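PDB 2BDQ: copper homeostasis protein CutC from Streptococcus agalactiae, which probably binds copper ions and may take part in copper homeostasis in the cytoplasm. Local coordinates for residues L95-S100 / E107-L112; G66-N71 / V122-F127; R84-E89 / A115-P120; N102-E107 / K136-Q141. All coordinates share one frame; numbering follows the deposited sequence.

Interaction 1: residues L95-S100 / E107-L112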
loop_
_atom_site.group_PDB
_atom_site.type_symbol
_atom_site.label_atom_id
_atom_site.label_comp_id
_atom_site.label_asym_id
_atom_site.label_seq_id
_atom_site.Cartn_x
_atom_site.Cartn_y
_atom_site.Cartn_z
ATOM N N LEU A 95 11.961 -9.239 2.673
ATOM C CA LEU A 95 12.143 -8.255 3.733
ATOM C C LEU A 95 13.594 -7.792 3.820
ATOM O O LEU A 95 14.472 -8.325 3.141
ATOM C CB LEU A 95 11.716 -8.843 5.079
ATOM C CG LEU A 95 12.575 -9.958 5.685
ATOM C CD1 LEU A 95 12.261 -10.101 7.165
ATOM C CD2 LEU A 95 12.319 -11.261 4.963
ATOM N N GLY A 96 13.845 -6.798 4.664
ATOM C CA GLY A 96 15.200 -6.304 4.820
ATOM C C GLY A 96 15.274 -5.370 6.000
ATOM O O GLY A 96 14.580 -4.353 6.037
ATOM N N ILE A 97 16.108 -5.715 6.973
ATOM C CA ILE A 97 16.256 -4.895 8.164
ATOM C C ILE A 97 17.728 -4.551 8.383
ATOM O O ILE A 97 18.587 -5.431 8.379
ATOM C CB ILE A 97 15.742 -5.633 9.415
ATOM C CG1 ILE A 97 14.429 -6.352 9.104
ATOM C CG2 ILE A 97 15.519 -4.641 10.550
ATOM C CD1 ILE A 97 13.943 -7.251 10.243
ATOM N N LEU A 98 18.010 -3.269 8.592
ATOM C CA LEU A 98 19.377 -2.814 8.819
ATOM C C LEU A 98 19.490 -2.007 10.092
ATOM O O LEU A 98 18.520 -1.416 10.543
ATOM C CB LEU A 98 19.855 -1.935 7.665
ATOM C CG LEU A 98 19.866 -2.496 6.244
ATOM C CD1 LEU A 98 20.353 -1.402 5.311
ATOM C CD2 LEU A 98 20.756 -3.727 6.154
ATOM N N THR A 99 20.693 -1.974 10.655
ATOM C CA THR A 99 20.969 -1.213 11.867
ATOM C C THR A 99 21.316 0.208 11.434
ATOM O O THR A 99 21.530 0.465 10.247
ATOM C CB THR A 99 22.185 -1.795 12.633
ATOM O OG1 THR A 99 23.358 -1.707 11.805
ATOM C CG2 THR A 99 21.941 -3.253 13.004
ATOM N N SER A 100 21.382 1.118 12.404
ATOM C CA SER A 100 21.706 2.513 12.139
ATOM C C SER A 100 23.050 2.661 11.429
ATOM O O SER A 100 23.293 3.661 10.750
ATOM C CB SER A 100 21.721 3.310 13.446
ATOM O OG SER A 100 22.730 2.836 14.328
ATOM N N GLU A 107 19.630 -9.561 15.012
ATOM C CA GLU A 107 18.724 -9.766 16.131
ATOM C C GLU A 107 17.270 -9.502 15.750
ATOM O O GLU A 107 16.380 -10.266 16.134
ATOM C CB GLU A 107 19.128 -8.891 17.324
ATOM C CG GLU A 107 19.582 -7.482 16.948
ATOM C CD GLU A 107 21.077 -7.403 16.660
ATOM O OE1 GLU A 107 21.871 -7.649 17.596
ATOM O OE2 GLU A 107 21.455 -7.097 15.508
ATOM N N ALA A 108 17.023 -8.440 14.989
ATOM C CA ALA A 108 15.657 -8.116 14.584
ATOM C C ALA A 108 15.103 -9.205 13.668
ATOM O O ALA A 108 13.967 -9.650 13.842
ATOM C CB ALA A 108 15.608 -6.752 13.887
ATOM N N ILE A 109 15.904 -9.645 12.700
ATOM C CA ILE A 109 15.463 -10.688 11.781
ATOM C C ILE A 109 15.163 -11.993 12.517
ATOM O O ILE A 109 14.175 -12.667 12.211
ATOM C CB ILE A 109 16.521 -10.972 10.688
ATOM C CG1 ILE A 109 16.686 -9.747 9.792
ATOM C CG2 ILE A 109 16.098 -12.173 9.843
ATOM C CD1 ILE A 109 17.814 -9.866 8.822
ATOM N N GLU A 110 16.010 -12.360 13.475
ATOM C CA GLU A 110 15.781 -13.592 14.222
ATOM C C GLU A 110 14.452 -13.528 14.967
ATOM O O GLU A 110 13.787 -14.545 15.127
ATOM C CB GLU A 110 16.932 -13.868 15.204
ATOM C CG GLU A 110 18.271 -14.101 14.520
ATOM C CD GLU A 110 19.356 -14.621 15.460
ATOM O OE1 GLU A 110 19.566 -14.026 16.541
ATOM O OE2 GLU A 110 20.004 -15.630 15.105
ATOM N N GLN A 111 14.061 -12.332 15.406
ATOM C CA GLN A 111 12.795 -12.160 16.121
ATOM C C GLN A 111 11.614 -12.544 15.224
ATOM O O GLN A 111 10.570 -12.989 15.710
ATOM C CB GLN A 111 12.611 -10.703 16.576
ATOM C CG GLN A 111 13.345 -10.301 17.857
ATOM C CD GLN A 111 13.061 -8.849 18.260
ATOM O OE1 GLN A 111 13.687 -7.912 17.754
ATOM N NE2 GLN A 111 12.100 -8.662 19.161
ATOM N N LEU A 112 11.781 -12.374 13.915
ATOM C CA LEU A 112 10.714 -12.688 12.971
ATOM C C LEU A 112 10.811 -14.083 12.347
ATOM O O LEU A 112 9.843 -14.574 11.761
ATOM C CB LEU A 112 10.684 -11.641 11.857
ATOM C CG LEU A 112 10.504 -10.176 12.263
ATOM C CD1 LEU A 112 10.873 -9.270 11.091
ATOM C CD2 LEU A 112 9.073 -9.937 12.710
#
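Ile-97 pushes its side chain into the inner face of helix 106-116, where Ala-108, Ile-109 and Leu-112 receive it. Its terminal CD1 does most of the work, lying 3.7 Å from Ile-109 CG1 and 3.8 Å from Leu-112 CD1. The other branch, CG2, meets the methyl of Ala-108, with 3.9 Å between Ile-97 CG2 and Ala-108 CB; a residue this small lets the loop come close to the helix. With CG1 turned away from its own carbonyl carbon (chi1 -43°), Ile-97 sends one branch to Ala-108 and the other between Ile-109 and Leu-112. Ile-97 and Ile-109 run side by side with their chains pointing opposite ways, whereas Leu-112 is met at a slant. One step back, at the end of strand 92-95, Leu-95 adds a looser touch, its CD1 4.2 Å from Leu-112 CD1.

Further out, Tyr-70 touches Ile-97, and Phe-123 of the next strand lies against Ile-109. The contact lies where the loop leaving strand 92-95 passes under helix 106-116 of the TIM barrel. No hydrogen bond spans it, so the helix is held here by shape and by the burial of aliphatic carbon.

Interaction 2: residues G66-N71 / V122-F127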
loop_
_atom_site.group_PDB
_atom_site.type_symbol
_atom_site.label_atom_id
_atom_site.label_comp_id
_atom_site.label_asym_id
_atom_site.label_seq_id
_atom_site.Cartn_x
_atom_site.Cartn_y
_atom_site.Cartn_z
ATOM N N GLY A 66 11.097 4.528 3.053
ATOM C CA GLY A 66 12.199 5.151 3.756
ATOM C C GLY A 66 13.164 4.101 4.267
ATOM O O GLY A 66 13.364 3.074 3.621
ATOM N N ASN A 67 13.749 4.379 5.429
ATOM C CA ASN A 67 14.711 3.516 6.124
ATOM C C ASN A 67 14.358 2.051 6.235
ATOM O O ASN A 67 13.226 1.650 6.015
ATOM C CB ASN A 67 14.904 3.993 7.569
ATOM C CG ASN A 67 16.024 4.974 7.718
ATOM O OD1 ASN A 67 16.255 5.496 8.813
ATOM N ND2 ASN A 67 16.739 5.236 6.628
ATOM N N PHE A 68 15.366 1.278 6.637
ATOM C CA PHE A 68 15.231 -0.143 6.884
ATOM C C PHE A 68 15.580 -0.350 8.365
ATOM O O PHE A 68 15.883 -1.459 8.800
ATOM C CB PHE A 68 16.170 -0.953 5.976
ATOM C CG PHE A 68 15.876 -0.791 4.511
ATOM C CD1 PHE A 68 14.653 -1.207 3.983
ATOM C CD2 PHE A 68 16.792 -0.156 3.669
ATOM C CE1 PHE A 68 14.342 -0.985 2.639
ATOM C CE2 PHE A 68 16.489 0.069 2.326
ATOM C CZ PHE A 68 15.263 -0.341 1.807
ATOM N N VAL A 69 15.542 0.737 9.132
ATOM C CA VAL A 69 15.827 0.674 10.565
ATOM C C VAL A 69 14.462 0.796 11.219
ATOM O O VAL A 69 13.951 1.902 11.409
ATOM C CB VAL A 69 16.720 1.852 11.032
ATOM C CG1 VAL A 69 17.175 1.621 12.466
ATOM C CG2 VAL A 69 17.912 1.999 10.113
ATOM N N TYR A 70 13.872 -0.346 11.558
ATOM C CA TYR A 70 12.538 -0.366 12.137
ATOM C C TYR A 70 12.465 -0.365 13.652
ATOM O O TYR A 70 13.276 -0.993 14.331
ATOM C CB TYR A 70 11.760 -1.576 11.605
ATOM C CG TYR A 70 11.736 -1.684 10.099
ATOM C CD1 TYR A 70 12.454 -2.684 9.440
ATOM C CD2 TYR A 70 11.005 -0.782 9.331
ATOM C CE1 TYR A 70 12.444 -2.776 8.042
ATOM C CE2 TYR A 70 10.985 -0.861 7.944
ATOM C CZ TYR A 70 11.704 -1.852 7.301
ATOM O OH TYR A 70 11.690 -1.889 5.922
ATOM N N ASN A 71 11.468 0.345 14.174
ATOM C CA ASN A 71 11.253 0.407 15.607
ATOM C C ASN A 71 10.404 -0.803 16.011
ATOM O O ASN A 71 9.907 -1.544 15.153
ATOM C CB ASN A 71 10.575 1.733 15.990
ATOM C CG ASN A 71 9.203 1.910 15.355
ATOM O OD1 ASN A 71 8.751 3.033 15.149
ATOM N ND2 ASN A 71 8.534 0.809 15.057
ATOM N N VAL A 122 13.771 -13.906 1.227
ATOM C CA VAL A 122 14.614 -13.102 0.359
ATOM C C VAL A 122 14.862 -11.730 0.980
ATOM O O VAL A 122 13.948 -11.111 1.524
ATOM C CB VAL A 122 14.003 -12.972 -1.075
ATOM C CG1 VAL A 122 12.509 -12.927 -1.012
ATOM C CG2 VAL A 122 14.556 -11.738 -1.777
ATOM N N PHE A 123 16.123 -11.297 0.926
ATOM C CA PHE A 123 16.569 -10.002 1.449
ATOM C C PHE A 123 16.566 -9.067 0.228
ATOM O O PHE A 123 17.175 -9.381 -0.804
ATOM C CB PHE A 123 17.985 -10.154 2.041
ATOM C CG PHE A 123 18.366 -9.070 3.024
ATOM C CD1 PHE A 123 18.859 -7.843 2.590
ATOM C CD2 PHE A 123 18.185 -9.263 4.381
ATOM C CE1 PHE A 123 19.155 -6.824 3.502
ATOM C CE2 PHE A 123 18.480 -8.251 5.299
ATOM C CZ PHE A 123 18.963 -7.030 4.855
ATOM N N HIS A 124 15.878 -7.934 0.330
ATOM C CA HIS A 124 15.782 -7.024 -0.811
ATOM C C HIS A 124 16.873 -5.964 -0.985
ATOM O O HIS A 124 17.931 -6.032 -0.362
ATOM C CB HIS A 124 14.402 -6.358 -0.821
ATOM C CG HIS A 124 14.044 -5.681 0.464
ATOM N ND1 HIS A 124 14.881 -4.775 1.087
ATOM C CD2 HIS A 124 12.927 -5.740 1.226
ATOM C CE1 HIS A 124 14.291 -4.307 2.170
ATOM N NE2 HIS A 124 13.101 -4.877 2.279
HETATM N N MSE A 125 16.586 -4.997 -1.852
HETATM C CA MSE A 125 17.479 -3.890 -2.210
HETATM C C MSE A 125 18.181 -3.215 -1.017
HETATM O O MSE A 125 19.150 -2.479 -1.197
HETATM C CB MSE A 125 16.687 -2.843 -3.012
HETATM C CG MSE A 125 17.338 -2.341 -4.316
HETATM SE SE MSE A 125 17.027 -3.431 -5.934
HETATM C CE MSE A 125 15.228 -2.844 -6.377
ATOM N N ALA A 126 17.698 -3.446 0.197
ATOM C CA ALA A 126 18.343 -2.848 1.364
ATOM C C ALA A 126 19.793 -3.332 1.441
ATOM O O ALA A 126 20.638 -2.708 2.085
ATOM C CB ALA A 126 17.603 -3.228 2.637
ATOM N N PHE A 127 20.072 -4.451 0.777
ATOM C CA PHE A 127 21.412 -5.023 0.767
ATOM C C PHE A 127 22.443 -4.054 0.195
ATOM O O PHE A 127 23.578 -4.014 0.660
ATOM C CB PHE A 127 21.433 -6.314 -0.058
ATOM C CG PHE A 127 22.732 -7.070 0.029
ATOM C CD1 PHE A 127 22.969 -7.956 1.082
ATOM C CD2 PHE A 127 23.725 -6.888 -0.929
ATOM C CE1 PHE A 127 24.179 -8.642 1.182
ATOM C CE2 PHE A 127 24.939 -7.568 -0.836
ATOM C CZ PHE A 127 25.167 -8.448 0.214
HETATM O O HOH W 1 11.614 -4.706 4.799
#
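An aromatic and methyl contact joins two loops at the C-terminal ends of the barrel strands: residues 66-71 come after strand 56-60, and strand 121-123 runs out into the loop that ends segment 122-127. Phe-68 carries it. Ala-126 places its methyl over one face of the phenyl ring, with CB 3.4 Å from the centroid of the Phe-68 ring and only 14° off its normal, a CH-pi contact open to alanine because its lone methyl can come close over the ring centre. On the opposite face, Gly-66 O stands above the ring centre. His-124 meets the same phenyl obliquely, the planes at 47°, and its CE1 is 3.4 Å from Phe-68 CE1.

The imidazole is fixed on both nitrogens. ND1 accepts a bond from Ala-126 N (3.2 Å between His-124 ND1 and Ala-126 N), and the donor lies in the ring plane. That bond is made possible by chi1 of 54°, which sets CG between the backbone N and the carbonyl carbon and brings ND1 round to the N-H of Ala-126, two residues on. NE2 shares a water with the other loop: the water oxygen is 2.9 Å from His-124 NE2 and donates to Tyr-70 OH.

A bond at each nitrogen limits the rotation of the His-124 ring. The two loops thus meet through carbon at Phe-68 and through a single water at Tyr-70, with no direct hydrogen bond between them.

Interaction 3: residues R84-E89 / A115-P120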
loop_
_atom_site.group_PDB
_atom_site.type_symbol
_atom_site.label_atom_id
_atom_site.label_comp_id
_atom_site.label_asym_id
_atom_site.label_seq_id
_atom_site.Cartn_x
_atom_site.Cartn_y
_atom_site.Cartn_z
ATOM N N ARG A 84 0.023 -13.558 8.249
ATOM C CA ARG A 84 -1.045 -13.546 7.265
ATOM C C ARG A 84 -0.520 -14.041 5.911
ATOM O O ARG A 84 -1.159 -14.856 5.253
ATOM C CB ARG A 84 -1.621 -12.129 7.135
ATOM C CG ARG A 84 -2.868 -11.834 7.984
ATOM C CD ARG A 84 -2.705 -12.130 9.471
ATOM N NE ARG A 84 -2.809 -13.558 9.756
ATOM C CZ ARG A 84 -2.633 -14.104 10.956
ATOM N NH1 ARG A 84 -2.750 -15.415 11.105
ATOM N NH2 ARG A 84 -2.333 -13.347 12.005
ATOM N N ALA A 85 0.654 -13.567 5.504
ATOM C CA ALA A 85 1.222 -13.985 4.225
ATOM C C ALA A 85 1.361 -15.501 4.146
ATOM O O ALA A 85 1.067 -16.101 3.110
ATOM C CB ALA A 85 2.576 -13.326 4.000
ATOM N N VAL A 86 1.811 -16.126 5.229
ATOM C CA VAL A 86 1.960 -17.574 5.223
ATOM C C VAL A 86 0.611 -18.293 5.240
ATOM O O VAL A 86 0.420 -19.268 4.518
ATOM C CB VAL A 86 2.825 -18.062 6.412
ATOM C CG1 VAL A 86 2.319 -17.470 7.702
ATOM C CG2 VAL A 86 2.798 -19.581 6.495
ATOM N N GLU A 87 -0.337 -17.816 6.038
ATOM C CA GLU A 87 -1.637 -18.480 6.089
ATOM C C GLU A 87 -2.356 -18.351 4.746
ATOM O O GLU A 87 -3.250 -19.128 4.450
ATOM C CB GLU A 87 -2.516 -17.913 7.215
ATOM C CG GLU A 87 -3.168 -16.576 6.902
ATOM C CD GLU A 87 -4.145 -16.117 7.982
ATOM O OE1 GLU A 87 -4.898 -15.151 7.729
ATOM O OE2 GLU A 87 -4.159 -16.711 9.082
ATOM N N LEU A 88 -1.954 -17.372 3.941
ATOM C CA LEU A 88 -2.548 -17.155 2.625
ATOM C C LEU A 88 -1.786 -17.900 1.526
ATOM O O LEU A 88 -1.972 -17.638 0.336
ATOM C CB LEU A 88 -2.602 -15.655 2.310
ATOM C CG LEU A 88 -3.630 -14.879 3.148
ATOM C CD1 LEU A 88 -3.544 -13.388 2.868
ATOM C CD2 LEU A 88 -5.028 -15.401 2.826
ATOM N N GLU A 89 -0.911 -18.812 1.951
ATOM C CA GLU A 89 -0.125 -19.657 1.058
ATOM C C GLU A 89 0.882 -18.957 0.150
ATOM O O GLU A 89 1.096 -19.385 -0.986
ATOM C CB GLU A 89 -1.065 -20.516 0.205
ATOM C CG GLU A 89 -1.992 -21.423 1.008
ATOM C CD GLU A 89 -3.009 -22.145 0.136
ATOM O OE1 GLU A 89 -2.593 -22.960 -0.720
ATOM O OE2 GLU A 89 -4.225 -21.893 0.300
ATOM N N ALA A 115 7.908 -16.726 13.032
ATOM C CA ALA A 115 6.653 -16.446 12.335
ATOM C C ALA A 115 6.721 -16.877 10.869
ATOM O O ALA A 115 5.705 -17.255 10.283
ATOM C CB ALA A 115 6.318 -14.962 12.417
ATOM N N THR A 116 7.915 -16.828 10.284
ATOM C CA THR A 116 8.100 -17.207 8.881
ATOM C C THR A 116 7.732 -18.657 8.615
ATOM O O THR A 116 7.436 -19.039 7.479
ATOM C CB THR A 116 9.551 -16.998 8.422
ATOM O OG1 THR A 116 9.889 -15.605 8.509
ATOM C CG2 THR A 116 9.705 -17.448 6.986
ATOM N N GLN A 117 7.787 -19.466 9.666
ATOM C CA GLN A 117 7.438 -20.872 9.579
ATOM C C GLN A 117 8.097 -21.620 8.423
ATOM O O GLN A 117 7.449 -22.404 7.724
ATOM C CB GLN A 117 5.919 -21.007 9.490
ATOM C CG GLN A 117 5.200 -20.369 10.668
ATOM C CD GLN A 117 3.698 -20.263 10.446
ATOM O OE1 GLN A 117 2.989 -21.271 10.397
ATOM N NE2 GLN A 117 3.209 -19.035 10.303
ATOM N N GLY A 118 9.388 -21.365 8.226
ATOM C CA GLY A 118 10.131 -22.042 7.179
ATOM C C GLY A 118 9.953 -21.592 5.743
ATOM O O GLY A 118 10.643 -22.107 4.863
ATOM N N LEU A 119 9.056 -20.649 5.467
ATOM C CA LEU A 119 8.900 -20.237 4.078
ATOM C C LEU A 119 10.206 -19.645 3.553
ATOM O O LEU A 119 11.022 -19.137 4.326
ATOM C CB LEU A 119 7.771 -19.211 3.919
ATOM C CG LEU A 119 6.336 -19.594 4.305
ATOM C CD1 LEU A 119 5.404 -18.573 3.673
ATOM C CD2 LEU A 119 5.970 -20.992 3.824
ATOM N N PRO A 120 10.434 -19.735 2.229
ATOM C CA PRO A 120 11.644 -19.199 1.596
ATOM C C PRO A 120 11.744 -17.707 1.893
ATOM O O PRO A 120 10.741 -16.992 1.824
ATOM C CB PRO A 120 11.405 -19.463 0.115
ATOM C CG PRO A 120 10.594 -20.721 0.126
ATOM C CD PRO A 120 9.613 -20.473 1.252
#
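Neighbouring outer helices of the TIM barrel, 72-87 and 106-116, meet here at their C-terminal ends, where the chain turns back toward strands 92-95 and 121-123. The apolar part centres on Val-86, whose two methyls, branching at CB, face Gln-117 and Leu-119 close to the helix backbone. Leu-119 crosses it obliquely, its CD1 3.8 Å from Val-86 CB. Gln-117 comes over at about a right angle, laying the amide end of its extended chain against both valine methyls.

Polar groups organise the end of helix 72-87. Arg-84 and Glu-87, one helical turn apart, form a salt bridge, NH1 of Arg-84 standing 2.8 Å from Glu-87 OE2 and reaching it from above the carboxylate plane; Arg-84 also pairs with Glu-80 and packs on Tyr-40 of the second subunit. A Schellman motif closes this helix: Glu-89, with positive phi, gives its N to Val-86 O, while Ser-90 N reaches back to Ala-85 O.

Helix 106-116 leaves through a type I' turn from Thr-116 to Leu-119, whose middle residues, Gln-117 and Gly-118, both have positive phi, a conformation easy for glycine. The amide of Gln-117 is held by its own segment, so the flat group that covers Val-86 has a polar partner: NE2 of Gln-117 donates to Ala-115 O at 3.1 Å, with an N-H...O angle of 155°.

Interaction 4: residues N102-E107 / K136-Q141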
loop_
_atom_site.group_PDB
_atom_site.type_symbol
_atom_site.label_atom_id
_atom_site.label_comp_id
_atom_site.label_asym_id
_atom_site.label_seq_id
_atom_site.Cartn_x
_atom_site.Cartn_y
_atom_site.Cartn_z
ATOM N N ASN A 102 24.044 0.763 9.030
ATOM C CA ASN A 102 23.887 0.112 7.734
ATOM C C ASN A 102 24.375 -1.321 7.639
ATOM O O ASN A 102 24.888 -1.746 6.600
ATOM C CB ASN A 102 24.585 0.947 6.666
ATOM C CG ASN A 102 23.985 2.317 6.532
ATOM O OD1 ASN A 102 24.680 3.283 6.220
ATOM N ND2 ASN A 102 22.683 2.415 6.754
ATOM N N HIS A 103 24.226 -2.065 8.723
ATOM C CA HIS A 103 24.624 -3.465 8.739
ATOM C C HIS A 103 23.373 -4.292 8.937
ATOM O O HIS A 103 22.339 -3.774 9.362
ATOM C CB HIS A 103 25.622 -3.716 9.868
ATOM C CG HIS A 103 27.002 -3.228 9.558
ATOM N ND1 HIS A 103 27.852 -2.728 10.520
ATOM C CD2 HIS A 103 27.675 -3.152 8.386
ATOM C CE1 HIS A 103 28.987 -2.359 9.953
ATOM N NE2 HIS A 103 28.906 -2.605 8.657
ATOM N N ILE A 104 23.455 -5.573 8.618
ATOM C CA ILE A 104 22.302 -6.436 8.780
ATOM C C ILE A 104 21.927 -6.565 10.246
ATOM O O ILE A 104 22.751 -6.943 11.073
ATOM C CB ILE A 104 22.571 -7.835 8.204
ATOM C CG1 ILE A 104 22.734 -7.738 6.688
ATOM C CG2 ILE A 104 21.431 -8.775 8.565
ATOM C CD1 ILE A 104 22.938 -9.057 6.014
ATOM N N ASP A 105 20.677 -6.240 10.565
ATOM C CA ASP A 105 20.205 -6.335 11.936
ATOM C C ASP A 105 19.778 -7.777 12.193
ATOM O O ASP A 105 18.596 -8.116 12.078
ATOM C CB ASP A 105 19.021 -5.389 12.164
ATOM C CG ASP A 105 18.634 -5.282 13.633
ATOM O OD1 ASP A 105 18.924 -6.233 14.388
ATOM O OD2 ASP A 105 18.034 -4.260 14.030
ATOM N N THR A 106 20.752 -8.620 12.530
ATOM C CA THR A 106 20.516 -10.038 12.792
ATOM C C THR A 106 19.517 -10.298 13.914
ATOM O O THR A 106 18.659 -11.162 13.787
ATOM C CB THR A 106 21.838 -10.770 13.147
ATOM O OG1 THR A 106 22.780 -10.615 12.078
ATOM C CG2 THR A 106 21.582 -12.256 13.366
ATOM N N GLU A 107 19.630 -9.561 15.012
ATOM C CA GLU A 107 18.724 -9.766 16.131
ATOM C C GLU A 107 17.270 -9.502 15.750
ATOM O O GLU A 107 16.380 -10.266 16.134
ATOM C CB GLU A 107 19.128 -8.891 17.324
ATOM C CG GLU A 107 19.582 -7.482 16.948
ATOM C CD GLU A 107 21.077 -7.403 16.660
ATOM O OE1 GLU A 107 21.871 -7.649 17.596
ATOM O OE2 GLU A 107 21.455 -7.097 15.508
ATOM N N LYS A 136 30.288 -8.920 1.663
ATOM C CA LYS A 136 30.522 -10.357 1.681
ATOM C C LYS A 136 30.162 -11.031 3.001
ATOM O O LYS A 136 29.633 -12.144 3.006
ATOM C CB LYS A 136 31.976 -10.647 1.296
ATOM C CG LYS A 136 32.232 -10.459 -0.188
ATOM C CD LYS A 136 33.704 -10.539 -0.543
ATOM C CE LYS A 136 33.898 -10.358 -2.039
ATOM N NZ LYS A 136 35.330 -10.155 -2.382
ATOM N N LYS A 137 30.439 -10.364 4.114
ATOM C CA LYS A 137 30.113 -10.913 5.425
ATOM C C LYS A 137 28.598 -11.000 5.555
ATOM O O LYS A 137 28.058 -11.975 6.086
ATOM C CB LYS A 137 30.664 -10.013 6.532
ATOM C CG LYS A 137 32.183 -9.948 6.573
ATOM C CD LYS A 137 32.676 -8.506 6.694
ATOM C CE LYS A 137 33.570 -8.155 5.514
ATOM N NZ LYS A 137 32.908 -8.479 4.209
ATOM N N SER A 138 27.917 -9.967 5.066
ATOM C CA SER A 138 26.463 -9.920 5.113
ATOM C C SER A 138 25.871 -11.157 4.438
ATOM O O SER A 138 24.878 -11.702 4.902
ATOM C CB SER A 138 25.964 -8.643 4.435
ATOM O OG SER A 138 26.484 -7.495 5.092
ATOM N N ILE A 139 26.499 -11.603 3.354
ATOM C CA ILE A 139 26.041 -12.781 2.636
ATOM C C ILE A 139 26.124 -13.992 3.561
ATOM O O ILE A 139 25.167 -14.763 3.681
ATOM C CB ILE A 139 26.888 -13.015 1.356
ATOM C CG1 ILE A 139 26.521 -11.960 0.304
ATOM C CG2 ILE A 139 26.665 -14.425 0.822
ATOM C CD1 ILE A 139 27.345 -12.033 -0.988
ATOM N N ASP A 140 27.269 -14.149 4.220
ATOM C CA ASP A 140 27.481 -15.253 5.156
ATOM C C ASP A 140 26.415 -15.205 6.241
ATOM O O ASP A 140 25.890 -16.238 6.641
ATOM C CB ASP A 140 28.869 -15.148 5.804
ATOM C CG ASP A 140 29.992 -15.484 4.838
ATOM O OD1 ASP A 140 31.115 -14.980 5.037
ATOM O OD2 ASP A 140 29.758 -16.263 3.891
ATOM N N GLN A 141 26.103 -14.001 6.714
ATOM C CA GLN A 141 25.094 -13.836 7.753
ATOM C C GLN A 141 23.722 -14.224 7.224
ATOM O O GLN A 141 22.935 -14.843 7.940
ATOM C CB GLN A 141 25.048 -12.394 8.238
ATOM C CG GLN A 141 26.236 -11.970 9.078
ATOM C CD GLN A 141 26.214 -10.484 9.373
ATOM O OE1 GLN A 141 26.966 -9.996 10.211
ATOM N NE2 GLN A 141 25.352 -9.753 8.672
HETATM O O HOH W 2 25.803 -7.083 8.195
#
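Ile-104 and Ser-138 bring their backbones closest, with CA atoms 6.5 Å apart, where the chain entering helix 106-116 runs past helix 135-144. CB of Ile-104 is directed at that helix, and its chain runs across it. Its CD1 presses on Ser-138, 3.4 Å from Ser-138 CB, tighter than carbon atoms usually sit; a residue as small as serine suits a place approached so closely. Gln-141, one turn further on, stretches its chain in the opposite direction to Ile-104 and brings NE2 within 3.4 Å of Ile-104 CB, a contact without a hydrogen bond.

The polar groups are joined through one water. It accepts from Ile-104 N (2.8 Å from the water oxygen to Ile-104 N) and from Gln-141 NE2 (2.7 Å from the water oxygen to Gln-141 NE2), and it donates to Ser-138 OG. The backbone N-H of the loop is thereby satisfied, and the end of the glutamine amide is held in place. The serine hydroxyl also bonds to Asp-134 O, just before the start of helix 135-144.

Just beyond Ile-104, CB of Asp-105 points away from helix 135-144, and the residue is the N-cap of helix 106-116, OD1 receiving Ala-108 N. A water-mediated bridge beside an aliphatic contact thus connects the capped start of one outer helix to the flank of the next, two successive helices of a TIM barrel.

Three of the contacts cluster on one side of the barrel. Interactions 1 and 2 have centres about 8 Å apart and are joined by backbone, Leu-98 N lying 2.8 Å from Phe-68 O and Leu-95 N 3.0 Å from Val-122 O. Interaction 4 is about 9 Å from interaction 1 between centres, shares Glu-107 with it, and is tied to it where Asp-105 N meets Ile-97 O; Phe-127 extends from the loop of interaction 2 to Ser-138 and Ile-139. Interaction 3 stands apart, about 17 Å from interaction 1 between centres, at the other end of helix 106-116. His-124 of interaction 2 lies near Cys-7, His-205 and Glu-5, a possible but unconfirmed site.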